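Local coordinates for protein abietadiene synthase, chloroplastic (Abies grandis, PDB 3S9V) that belongs to the terpene synthase family of largely helical enzymes and carries both the family's N-terminal domain and its metal-binding domain, at residues Y613-E616 against A617-E621; N629-I632 against E633-V637. All coordinates share one frame; numbering follows the deposited sequence.

Interaction 1 of 2, residues Y613-E616 against A617-E621; sequences YTKE and AEWSE
The indole of Trp-619 lies over the backbone and side chain of Lys-615, one helical turn earlier. Lys-615 O sits over one face near the rim, with Trp-619 CG 3.2 Å from Lys-615 O. The lysine chain meets the same face further out. Lys-615 CG is 3.9 Å from the centroid of the six-membered ring and 24° off its normal, which makes a CH-pi contact. Lys-615 CD comes closer still, 3.3 Å from Trp-619 CZ2. The lysine can reach the ring because its CG is anti to the backbone N (chi1 -165°), which swings the chain toward the following turn. Beyond CD the chain bends, and the amine leaves the ring. Tyr-624 also meets the indole, with the ring planes at about 55°.

This is an i to i+4 contact on the last turns of helix 599-621, part of the all-helical metal-binding domain of terpene synthases. Regular alpha-helical bonds run under it. Trp-619 N gives to Lys-615 O, and Ser-620 N gives to Glu-616 O at 2.8 Å.

A second i to i+4 pair lies one residue earlier. The Glu-618 chain lies against the preceding turn, with its CG 3.0 Å from Thr-614 O. Its carboxylate ends beside the threonine methyl, Glu-618 OE2 being 3.7 Å from Thr-614 CG2. The threonine hydroxyl faces the other way and bonds to Leu-610 O. Glu-616 OE2 bonds to Ser-638 OG. The ring of Tyr-613 packs on helix 521-541.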
# COMPACT_ATOMS: atom_id res chain seq x y z
N TYR A 613 3.20 3.18 38.06
CA TYR A 613 4.16 4.27 38.27
C TYR A 613 4.79 4.12 39.64
O TYR A 613 5.98 4.35 39.82
CB TYR A 613 3.48 5.64 38.21
CG TYR A 613 3.01 6.09 36.85
CD1 TYR A 613 3.74 5.78 35.70
CD2 TYR A 613 1.85 6.86 36.71
CE1 TYR A 613 3.33 6.24 34.44
CE2 TYR A 613 1.44 7.32 35.46
CZ TYR A 613 2.18 7.00 34.33
OH TYR A 613 1.77 7.46 33.10
N THR A 614 3.97 3.73 40.61
CA THR A 614 4.43 3.55 41.98
C THR A 614 5.49 2.46 42.11
O THR A 614 6.44 2.62 42.88
CB THR A 614 3.25 3.24 42.91
OG1 THR A 614 2.36 4.36 42.93
CG2 THR A 614 3.74 2.97 44.33
N LYS A 615 5.34 1.36 41.38
CA LYS A 615 6.31 0.29 41.47
C LYS A 615 7.66 0.75 40.91
O LYS A 615 8.70 0.41 41.46
CB LYS A 615 5.83 -0.97 40.72
CG LYS A 615 6.63 -2.23 41.08
CD LYS A 615 6.19 -3.45 40.29
CE LYS A 615 4.77 -3.90 40.63
NZ LYS A 615 4.66 -4.51 41.99
N GLU A 616 7.64 1.51 39.82
CA GLU A 616 8.89 2.00 39.24
C GLU A 616 9.57 2.98 40.19
O GLU A 616 10.79 2.96 40.35
CB GLU A 616 8.66 2.72 37.90
CG GLU A 616 8.01 1.87 36.82
CD GLU A 616 8.25 2.41 35.42
OE1 GLU A 616 8.29 3.65 35.25
OE2 GLU A 616 8.38 1.58 34.48
N ALA A 617 8.78 3.84 40.82
CA ALA A 617 9.31 4.83 41.75
C ALA A 617 9.97 4.16 42.95
O ALA A 617 11.04 4.59 43.41
CB ALA A 617 8.19 5.75 42.22
N GLU A 618 9.35 3.11 43.48
CA GLU A 618 9.90 2.40 44.63
C GLU A 618 11.19 1.70 44.24
O GLU A 618 12.15 1.69 45.00
CB GLU A 618 8.88 1.41 45.18
CG GLU A 618 7.60 2.10 45.65
CD GLU A 618 6.51 1.13 46.07
OE1 GLU A 618 6.35 0.08 45.40
OE2 GLU A 618 5.79 1.44 47.05
N TRP A 619 11.20 1.11 43.04
CA TRP A 619 12.39 0.43 42.56
C TRP A 619 13.49 1.46 42.37
O TRP A 619 14.66 1.20 42.63
CB TRP A 619 12.13 -0.24 41.21
CG TRP A 619 11.32 -1.49 41.24
CD1 TRP A 619 11.09 -2.30 42.31
CD2 TRP A 619 10.68 -2.10 40.12
NE1 TRP A 619 10.35 -3.39 41.92
CE2 TRP A 619 10.08 -3.30 40.58
CE3 TRP A 619 10.55 -1.76 38.76
CZ2 TRP A 619 9.37 -4.15 39.74
CZ3 TRP A 619 9.84 -2.62 37.93
CH2 TRP A 619 9.26 -3.80 38.42
N SER A 620 13.10 2.64 41.89
CA SER A 620 14.03 3.73 41.64
C SER A 620 14.71 4.22 42.91
O SER A 620 15.94 4.24 42.99
CB SER A 620 13.31 4.89 40.94
OG SER A 620 14.23 5.83 40.42
N GLU A 621 13.92 4.61 43.90
CA GLU A 621 14.48 5.11 45.15
C GLU A 621 15.34 4.05 45.83
O GLU A 621 16.32 4.37 46.50
CB GLU A 621 13.35 5.58 46.08
CG GLU A 621 12.85 4.56 47.09
CD GLU A 621 13.80 4.38 48.26
OE1 GLU A 621 14.15 5.39 48.91
OE2 GLU A 621 14.19 3.23 48.54

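Interaction 2 of 2, residues N629-I632 against E633-V637; sequences NEYI and ENASV
Ser-636 bonds twice to the carbonyl oxygen of Ile-632, one turn back. Its backbone N is 2.8 Å from Ile-632 O. Its hydroxyl gives a second, short bond, with Ser-636 OG 2.5 Å from Ile-632 O. The two donors come from opposite faces of the carbonyl plane, and the hydroxyl stands 38° out of that plane. The hydroxyl gets there because OG lies beside its own backbone N (chi1 -64°) and so turns back along the helix.

The next acceptor back is held more simply. Ala-635 N is 2.7 Å from Tyr-631 O, and the bond is nearly straight. Asn-629 O accepts from Glu-633 N at 3.1 Å. Between these, the bond from Asn-634 N to Glu-630 O is weak, at 3.5 Å. Val-637 N turns to Asn-634 O, a bond spanning three residues rather than four.

These turns make up most of helix 628-638, a short helix of the terpene synthase metal-binding domain. It lies between helix 599-621 and helix 669-693, and its polar side chains bond to both. Asn-634 ND2 gives to Ala-612 O on the first. Tyr-631 OH bonds to Asp-683 OD2 on the second, where the sequence around Asp-683 fits the NSE/DTE motif of the family.

The tyrosine ring also closes over its own helix. Ala-635 CB lies on one face, 3.7 Å from the centroid of the Tyr-631 ring. It is displaced toward the hydroxyl half, with Tyr-631 CE1 3.5 Å from Ala-635 CB. Ile-632 faces Leu-676 and Leu-680, and its CG2 is 3.7 Å from Ser-636 OG.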
# COMPACT_ATOMS: atom_id res chain seq x y z
N ASN A 629 11.49 -10.26 32.90
CA ASN A 629 10.08 -10.59 33.00
C ASN A 629 9.31 -9.72 33.99
O ASN A 629 8.23 -9.23 33.68
CB ASN A 629 9.90 -12.05 33.39
CG ASN A 629 10.06 -12.98 32.21
OD1 ASN A 629 11.06 -12.92 31.50
ND2 ASN A 629 9.08 -13.86 32.01
N GLU A 630 9.87 -9.54 35.18
CA GLU A 630 9.19 -8.73 36.18
C GLU A 630 9.13 -7.28 35.73
O GLU A 630 8.09 -6.64 35.87
CB GLU A 630 9.87 -8.81 37.54
CG GLU A 630 9.22 -7.91 38.59
CD GLU A 630 9.69 -8.20 40.01
OE1 GLU A 630 10.92 -8.14 40.25
OE2 GLU A 630 8.84 -8.47 40.88
N TYR A 631 10.23 -6.77 35.18
CA TYR A 631 10.26 -5.39 34.73
C TYR A 631 9.26 -5.16 33.61
O TYR A 631 8.37 -4.30 33.71
CB TYR A 631 11.66 -5.01 34.23
CG TYR A 631 11.70 -3.66 33.55
CD1 TYR A 631 11.66 -3.55 32.16
CD2 TYR A 631 11.74 -2.48 34.30
CE1 TYR A 631 11.65 -2.30 31.53
CE2 TYR A 631 11.73 -1.22 33.68
CZ TYR A 631 11.69 -1.15 32.30
OH TYR A 631 11.69 0.08 31.68
N ILE A 632 9.39 -5.94 32.54
CA ILE A 632 8.50 -5.82 31.40
C ILE A 632 7.02 -5.89 31.76
O ILE A 632 6.22 -5.15 31.21
CB ILE A 632 8.83 -6.86 30.31
CG1 ILE A 632 9.76 -6.23 29.29
CG2 ILE A 632 7.57 -7.33 29.60
CD1 ILE A 632 9.18 -4.97 28.64
N GLU A 633 6.64 -6.77 32.68
CA GLU A 633 5.23 -6.86 33.07
C GLU A 633 4.70 -5.53 33.62
O GLU A 633 3.60 -5.11 33.26
CB GLU A 633 5.01 -7.97 34.10
CG GLU A 633 5.12 -9.37 33.50
CD GLU A 633 4.28 -9.56 32.24
OE1 GLU A 633 3.07 -9.24 32.26
OE2 GLU A 633 4.84 -10.03 31.22
N ASN A 634 5.47 -4.86 34.48
CA ASN A 634 5.06 -3.57 35.04
C ASN A 634 5.26 -2.43 34.02
O ASN A 634 4.41 -1.55 33.88
CB ASN A 634 5.86 -3.25 36.30
CG ASN A 634 5.38 -1.98 36.98
OD1 ASN A 634 4.28 -1.94 37.53
ND2 ASN A 634 6.19 -0.94 36.92
N ALA A 635 6.39 -2.47 33.31
CA ALA A 635 6.73 -1.45 32.33
C ALA A 635 5.77 -1.43 31.12
O ALA A 635 5.57 -0.38 30.51
CB ALA A 635 8.18 -1.65 31.87
N SER A 636 5.19 -2.57 30.80
CA SER A 636 4.24 -2.66 29.69
C SER A 636 3.02 -1.81 30.02
O SER A 636 2.29 -1.38 29.14
CB SER A 636 3.79 -4.11 29.45
OG SER A 636 4.88 -4.92 29.07
N VAL A 637 2.81 -1.61 31.32
CA VAL A 637 1.69 -0.81 31.81
C VAL A 637 2.11 0.63 32.11
O VAL A 637 1.38 1.57 31.79
CB VAL A 637 1.08 -1.44 33.08
CG1 VAL A 637 0.02 -0.53 33.64
CG2 VAL A 637 0.47 -2.80 32.75

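Overall arrangement
The chain enters interaction 1 on the last turns of helix 599-621. It passes through a connecting segment that includes Tyr-624 and Pro-626, then enters interaction 2 on helix 628-638. The two contacts are in series. They neither nest nor cross, and each closes only a helical turn. The centres of interaction 1 and interaction 2 are about 12 Å apart, and the two helices touch through their side chains. Asn-634 packs on Lys-615 and Glu-616, and Glu-630 packs on Trp-619. On its other flanks, 613-621 meets helices 521-541 and 547-559, while 629-637 meets helix 669-693. Together the pair links these helices within the metal-binding domain.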